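Local coordinates for protein secondary thiamine-phosphate synthase enzyme (Thermus thermophilus, PDB 2CU5) that is of unproven function but, as a UPF0047 (YjbQ) family member, may act as a secondary thiamine-phosphate synthase, at residues A[31-36]-A[93-98]; A[37-42]-A[123-128]. All blocks are in the same frame, centred on the assembly; numbering follows the deposited sequence.

Interaction 1 of 2, residues A[31-36]-A[93-98]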
loop_
_atom_site.group_PDB
_atom_site.type_symbol
_atom_site.label_atom_id
_atom_site.label_comp_id
_atom_site.label_asym_id
_atom_site.label_seq_id
_atom_site.Cartn_x
_atom_site.Cartn_y
_atom_site.Cartn_z
ATOM N N THR A 31 12.897 3.644 -20.095
ATOM C CA THR A 31 13.538 4.398 -19.023
ATOM C C THR A 31 12.464 5.324 -18.465
ATOM O O THR A 31 11.927 6.167 -19.180
ATOM C CB THR A 31 14.721 5.252 -19.517
ATOM O OG1 THR A 31 15.813 4.400 -19.870
ATOM C CG2 THR A 31 15.174 6.215 -18.422
ATOM N N GLY A 32 12.142 5.151 -17.188
ATOM C CA GLY A 32 11.118 5.971 -16.563
ATOM C C GLY A 32 10.319 5.129 -15.586
ATOM O O GLY A 32 10.673 3.980 -15.325
ATOM N N LEU A 33 9.240 5.684 -15.051
ATOM C CA LEU A 33 8.418 4.946 -14.102
ATOM C C LEU A 33 7.640 3.828 -14.788
ATOM O O LEU A 33 7.315 3.912 -15.973
ATOM C CB LEU A 33 7.461 5.900 -13.380
ATOM C CG LEU A 33 8.162 6.816 -12.372
ATOM C CD1 LEU A 33 7.239 7.929 -11.911
ATOM C CD2 LEU A 33 8.632 5.975 -11.196
ATOM N N VAL A 34 7.365 2.776 -14.026
ATOM C CA VAL A 34 6.632 1.613 -14.508
ATOM C C VAL A 34 5.494 1.321 -13.535
ATOM O O VAL A 34 5.712 1.234 -12.326
ATOM C CB VAL A 34 7.546 0.366 -14.580
ATOM C CG1 VAL A 34 6.736 -0.850 -14.995
ATOM C CG2 VAL A 34 8.693 0.609 -15.564
ATOM N N TYR A 35 4.286 1.176 -14.066
ATOM C CA TYR A 35 3.113 0.885 -13.246
ATOM C C TYR A 35 2.775 -0.603 -13.343
ATOM O O TYR A 35 2.787 -1.177 -14.434
ATOM C CB TYR A 35 1.924 1.725 -13.729
ATOM C CG TYR A 35 0.597 1.376 -13.093
ATOM C CD1 TYR A 35 0.325 1.703 -11.764
ATOM C CD2 TYR A 35 -0.388 0.711 -13.821
ATOM C CE1 TYR A 35 -0.906 1.371 -11.176
ATOM C CE2 TYR A 35 -1.617 0.379 -13.245
ATOM C CZ TYR A 35 -1.868 0.712 -11.924
ATOM O OH TYR A 35 -3.086 0.386 -11.368
ATOM N N LEU A 36 2.492 -1.223 -12.195
ATOM C CA LEU A 36 2.132 -2.637 -12.131
ATOM C C LEU A 36 0.816 -2.779 -11.378
ATOM O O LEU A 36 0.596 -2.103 -10.369
ATOM C CB LEU A 36 3.207 -3.446 -11.405
ATOM C CG LEU A 36 4.624 -3.463 -11.979
ATOM C CD1 LEU A 36 5.481 -4.348 -11.099
ATOM C CD2 LEU A 36 4.613 -3.988 -13.419
ATOM N N HIS A 93 -0.988 -2.819 -6.362
ATOM C CA HIS A 93 -0.297 -2.062 -7.395
ATOM C C HIS A 93 1.059 -1.580 -6.907
ATOM O O HIS A 93 1.305 -1.476 -5.701
ATOM C CB HIS A 93 -1.142 -0.872 -7.879
ATOM C CG HIS A 93 -0.943 0.387 -7.091
ATOM N ND1 HIS A 93 -1.570 0.624 -5.887
ATOM C CD2 HIS A 93 -0.190 1.485 -7.345
ATOM C CE1 HIS A 93 -1.212 1.812 -5.433
ATOM N NE2 HIS A 93 -0.375 2.355 -6.299
ATOM N N LEU A 94 1.942 -1.310 -7.861
ATOM C CA LEU A 94 3.282 -0.834 -7.563
ATOM C C LEU A 94 3.644 0.197 -8.609
ATOM O O LEU A 94 3.076 0.209 -9.693
ATOM C CB LEU A 94 4.295 -1.978 -7.634
ATOM C CG LEU A 94 4.249 -3.057 -6.551
ATOM C CD1 LEU A 94 5.253 -4.146 -6.871
ATOM C CD2 LEU A 94 4.543 -2.412 -5.200
ATOM N N LEU A 95 4.588 1.063 -8.266
ATOM C CA LEU A 95 5.071 2.086 -9.182
ATOM C C LEU A 95 6.572 2.046 -8.950
ATOM O O LEU A 95 7.040 2.318 -7.844
ATOM C CB LEU A 95 4.494 3.450 -8.819
ATOM C CG LEU A 95 4.846 4.583 -9.788
ATOM C CD1 LEU A 95 4.354 4.230 -11.186
ATOM C CD2 LEU A 95 4.224 5.886 -9.299
ATOM N N LEU A 96 7.320 1.683 -9.988
ATOM C CA LEU A 96 8.765 1.545 -9.865
ATOM C C LEU A 96 9.545 2.250 -10.969
ATOM O O LEU A 96 9.026 2.490 -12.058
ATOM C CB LEU A 96 9.126 0.058 -9.874
ATOM C CG LEU A 96 8.425 -0.812 -8.821
ATOM C CD1 LEU A 96 8.420 -2.268 -9.255
ATOM C CD2 LEU A 96 9.127 -0.639 -7.478
ATOM N N LEU A 97 10.801 2.561 -10.666
ATOM C CA LEU A 97 11.705 3.221 -11.606
ATOM C C LEU A 97 12.411 2.180 -12.463
ATOM O O LEU A 97 12.789 1.115 -11.973
ATOM C CB LEU A 97 12.772 4.008 -10.847
ATOM C CG LEU A 97 12.329 5.175 -9.973
ATOM C CD1 LEU A 97 13.470 5.588 -9.044
ATOM C CD2 LEU A 97 11.905 6.322 -10.858
ATOM N N ALA A 98 12.591 2.497 -13.739
ATOM C CA ALA A 98 13.278 1.604 -14.655
ATOM C C ALA A 98 14.296 2.412 -15.448
ATOM O O ALA A 98 14.083 3.587 -15.738
ATOM C CB ALA A 98 12.281 0.943 -15.606
#
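Thr31 CA lies 3.4 Å from Ala98 O in a CA-H...O contact, while Thr31 OG1 takes a hydrogen bond from Lys100 N. Gly32 and Ala98 then begin the pairing of two antiparallel strands, 32-36 and 93-98. Each backbone N binds the other's carbonyl O. Ala98 N stands above the plane of the Gly32 carbonyl, 37° out of it. Leu33 and Leu97 form a non-hydrogen-bonded pair. Their side chains run side by side and point the same way, with CD2 of Leu33 only 3.3 Å from CD2 of Leu97, tighter than usual for two carbons. Val34 and Leu96 are again hydrogen-bonded. The link from Val34 N to Leu96 O is short, 2.6 Å, and lies nearly along the C=O axis. CG2 of Val34, anti to its own carbonyl carbon, meets Ala98 CB at 3.6 Å. These strands are neighbours in the larger antiparallel sheet of the chain. Leu36, Leu94 and Leu96 pack on strands 43-48 and 110-115, and Val34 on Leu27 and Val126. Leu33, Tyr35, Leu95 and Leu97 meet other subunits, and Leu96 also reaches Phe37 of the second subunit. Tyr35 CG is anti to the backbone N (chi1 172°), which starts the ring on a course across His93 at about a right angle, its edge at CE1 lying 3.9 Å from His93 CD2. Tyr35 OH is hydrogen-bonded to Leu95 O of the third subunit. An alanine at Tyr35 would probably leave that carbonyl without this partner and open a gap beside His93. Leu36 pairs with Leu94 through two backbone bonds. The Leu36 and Leu96 side chains cross obliquely, CD1 to CD1 at 4.0 Å.

Interaction 2 of 2, residues A[37-42]-A[123-128]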
loop_
_atom_site.group_PDB
_atom_site.type_symbol
_atom_site.label_atom_id
_atom_site.label_comp_id
_atom_site.label_asym_id
_atom_site.label_seq_id
_atom_site.Cartn_x
_atom_site.Cartn_y
_atom_site.Cartn_z
ATOM N N PHE A 37 -0.045 -3.674 -11.853
ATOM C CA PHE A 37 -1.350 -3.878 -11.229
ATOM C C PHE A 37 -1.847 -5.314 -11.380
ATOM O O PHE A 37 -1.661 -5.936 -12.426
ATOM C CB PHE A 37 -2.357 -2.913 -11.881
ATOM C CG PHE A 37 -3.760 -2.988 -11.321
ATOM C CD1 PHE A 37 -4.058 -2.463 -10.065
ATOM C CD2 PHE A 37 -4.790 -3.549 -12.073
ATOM C CE1 PHE A 37 -5.362 -2.491 -9.568
ATOM C CE2 PHE A 37 -6.099 -3.583 -11.589
ATOM C CZ PHE A 37 -6.389 -3.050 -10.331
ATOM N N VAL A 38 -2.453 -5.857 -10.327
ATOM C CA VAL A 38 -3.045 -7.188 -10.429
ATOM C C VAL A 38 -4.552 -6.955 -10.344
ATOM O O VAL A 38 -5.055 -6.385 -9.374
ATOM C CB VAL A 38 -2.601 -8.172 -9.293
ATOM C CG1 VAL A 38 -1.209 -8.701 -9.580
ATOM C CG2 VAL A 38 -2.650 -7.485 -7.937
ATOM N N PRO A 39 -5.293 -7.357 -11.385
ATOM C CA PRO A 39 -6.746 -7.175 -11.396
ATOM C C PRO A 39 -7.404 -8.311 -10.624
ATOM O O PRO A 39 -8.336 -8.944 -11.112
ATOM C CB PRO A 39 -7.072 -7.218 -12.878
ATOM C CG PRO A 39 -6.115 -8.285 -13.364
ATOM C CD PRO A 39 -4.822 -7.916 -12.666
ATOM N N HIS A 40 -6.910 -8.551 -9.415
ATOM C CA HIS A 40 -7.403 -9.635 -8.573
ATOM C C HIS A 40 -7.633 -9.161 -7.142
ATOM O O HIS A 40 -7.114 -8.123 -6.733
ATOM C CB HIS A 40 -6.382 -10.773 -8.578
ATOM C CG HIS A 40 -6.034 -11.258 -9.951
ATOM N ND1 HIS A 40 -6.948 -11.879 -10.776
ATOM C CD2 HIS A 40 -4.875 -11.203 -10.649
ATOM C CE1 HIS A 40 -6.366 -12.188 -11.921
ATOM N NE2 HIS A 40 -5.107 -11.787 -11.869
ATOM N N THR A 41 -8.397 -9.935 -6.377
ATOM C CA THR A 41 -8.697 -9.567 -4.996
ATOM C C THR A 41 -8.157 -10.551 -3.961
ATOM O O THR A 41 -8.338 -10.345 -2.760
ATOM C CB THR A 41 -10.215 -9.441 -4.777
ATOM O OG1 THR A 41 -10.836 -10.709 -5.035
ATOM C CG2 THR A 41 -10.803 -8.391 -5.710
ATOM N N THR A 42 -7.499 -11.614 -4.416
ATOM C CA THR A 42 -6.953 -12.610 -3.499
ATOM C C THR A 42 -5.456 -12.871 -3.654
ATOM O O THR A 42 -4.953 -13.941 -3.313
ATOM C CB THR A 42 -7.739 -13.943 -3.589
ATOM O OG1 THR A 42 -7.816 -14.379 -4.951
ATOM C CG2 THR A 42 -9.147 -13.750 -3.042
ATOM N N GLU A 123 -2.918 -12.499 -13.630
ATOM C CA GLU A 123 -2.587 -11.478 -14.612
ATOM C C GLU A 123 -1.888 -10.343 -13.876
ATOM O O GLU A 123 -2.220 -10.030 -12.734
ATOM C CB GLU A 123 -3.850 -10.912 -15.266
ATOM C CG GLU A 123 -4.421 -11.740 -16.401
ATOM C CD GLU A 123 -5.587 -11.041 -17.082
ATOM O OE1 GLU A 123 -5.509 -9.809 -17.280
ATOM O OE2 GLU A 123 -6.579 -11.721 -17.429
ATOM N N VAL A 124 -0.904 -9.747 -14.534
ATOM C CA VAL A 124 -0.192 -8.608 -13.990
ATOM C C VAL A 124 -0.096 -7.633 -15.155
ATOM O O VAL A 124 0.466 -7.964 -16.200
ATOM C CB VAL A 124 1.225 -8.975 -13.514
ATOM C CG1 VAL A 124 1.959 -7.714 -13.083
ATOM C CG2 VAL A 124 1.151 -9.963 -12.348
ATOM N N TRP A 125 -0.672 -6.450 -14.990
ATOM C CA TRP A 125 -0.636 -5.445 -16.046
ATOM C C TRP A 125 0.567 -4.533 -15.874
ATOM O O TRP A 125 0.909 -4.145 -14.757
ATOM C CB TRP A 125 -1.920 -4.621 -16.039
ATOM C CG TRP A 125 -3.158 -5.441 -16.243
ATOM C CD1 TRP A 125 -3.231 -6.715 -16.739
ATOM C CD2 TRP A 125 -4.507 -5.031 -15.989
ATOM N NE1 TRP A 125 -4.543 -7.121 -16.809
ATOM C CE2 TRP A 125 -5.347 -6.107 -16.357
ATOM C CE3 TRP A 125 -5.088 -3.858 -15.486
ATOM C CZ2 TRP A 125 -6.742 -6.045 -16.239
ATOM C CZ3 TRP A 125 -6.474 -3.796 -15.368
ATOM C CH2 TRP A 125 -7.284 -4.886 -15.744
ATOM N N VAL A 126 1.209 -4.194 -16.987
ATOM C CA VAL A 126 2.387 -3.345 -16.954
ATOM C C VAL A 126 2.167 -2.132 -17.847
ATOM O O VAL A 126 1.848 -2.268 -19.026
ATOM C CB VAL A 126 3.632 -4.107 -17.450
ATOM C CG1 VAL A 126 4.870 -3.245 -17.275
ATOM C CG2 VAL A 126 3.775 -5.426 -16.699
ATOM N N ARG A 127 2.335 -0.951 -17.268
ATOM C CA ARG A 127 2.163 0.301 -17.985
ATOM C C ARG A 127 3.390 1.178 -17.808
ATOM O O ARG A 127 3.829 1.425 -16.686
ATOM C CB ARG A 127 0.933 1.035 -17.458
ATOM C CG ARG A 127 0.824 2.484 -17.899
ATOM C CD ARG A 127 0.547 2.613 -19.383
ATOM N NE ARG A 127 -0.371 3.720 -19.623
ATOM C CZ ARG A 127 -0.068 5.001 -19.450
ATOM N NH1 ARG A 127 1.143 5.356 -19.045
ATOM N NH2 ARG A 127 -0.990 5.927 -19.660
ATOM N N LEU A 128 3.946 1.645 -18.921
ATOM C CA LEU A 128 5.116 2.513 -18.874
ATOM C C LEU A 128 4.639 3.961 -18.864
ATOM O O LEU A 128 3.775 4.337 -19.654
ATOM C CB LEU A 128 6.001 2.282 -20.104
ATOM C CG LEU A 128 6.274 0.827 -20.508
ATOM C CD1 LEU A 128 7.087 0.788 -21.796
ATOM C CD2 LEU A 128 7.010 0.110 -19.393
#
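Pro39 lies over one face of the Trp125 indole. Its CB sits 3.9 Å from the centroid of the Trp125 six-membered ring, 26° off the normal, which makes a CH-pi contact. CG of the proline is over the same indole, offset toward the rim. Phe37 and Trp125 run side by side and point the same way. Their rings meet obliquely, planes at 44°, with Trp125 CE3 at the edge of the Phe37 ring, 3.4 Å from its CD2. Phe37 CG is anti to the backbone N, which starts its ring on this course beside the indole. Behind the rings, the two residues form an antiparallel hydrogen-bonded pair, and Trp125 N gives a nearly straight bond to Phe37 O. Val38 lies alongside Val124, CG1 to CG2 at 3.9 Å. Pro39 then centres an inverse gamma turn, and the chain leaves the pairing. The His40 ring turns its edge to the backbone of strand 120-128 at Glu123. Its NE2 accepts the backbone N-H of Glu123 at 2.9 Å and 173°, with the donor near the ring plane. Pro39 CG lies over one face of this imidazole, offset toward its rim. Glu123 OE1, whose position is less sure, lies in the indole plane and takes the Trp125 NE1 hydrogen. With the same reserve, OE1 also pairs with Arg6 in a salt bridge. The contact marks where strand 32-37 ends beside strand 120-128 and runs into the loop toward strand 43-48. Strand 5-11 flanks the other edge of strand 120-128, and helix 81-90 packs against Thr41 and Thr42.

How the interactions relate
After strands 5-11 and 15-18 and helix 20-25, the chain enters 31-36 and passes straight into 37-42. The loop closed by interaction 1 then runs through strand 43-48 and helices 53-66 and 81-90, returning at 93-98. Interaction 2 closes later, when the final strand comes back at 123-128. The segments alternate, so the two closures cross. Strand 32-37 thus lies between strand 93-99 and the C-terminal strand 120-128, and the loop 38-42 leads on from it. The contacts meet directly: Tyr35 N lies 2.7 Å from Arg127 O, a probable hydrogen bond, and Val126 packs on Val34 and Leu36. Both contacts also touch the third subunit.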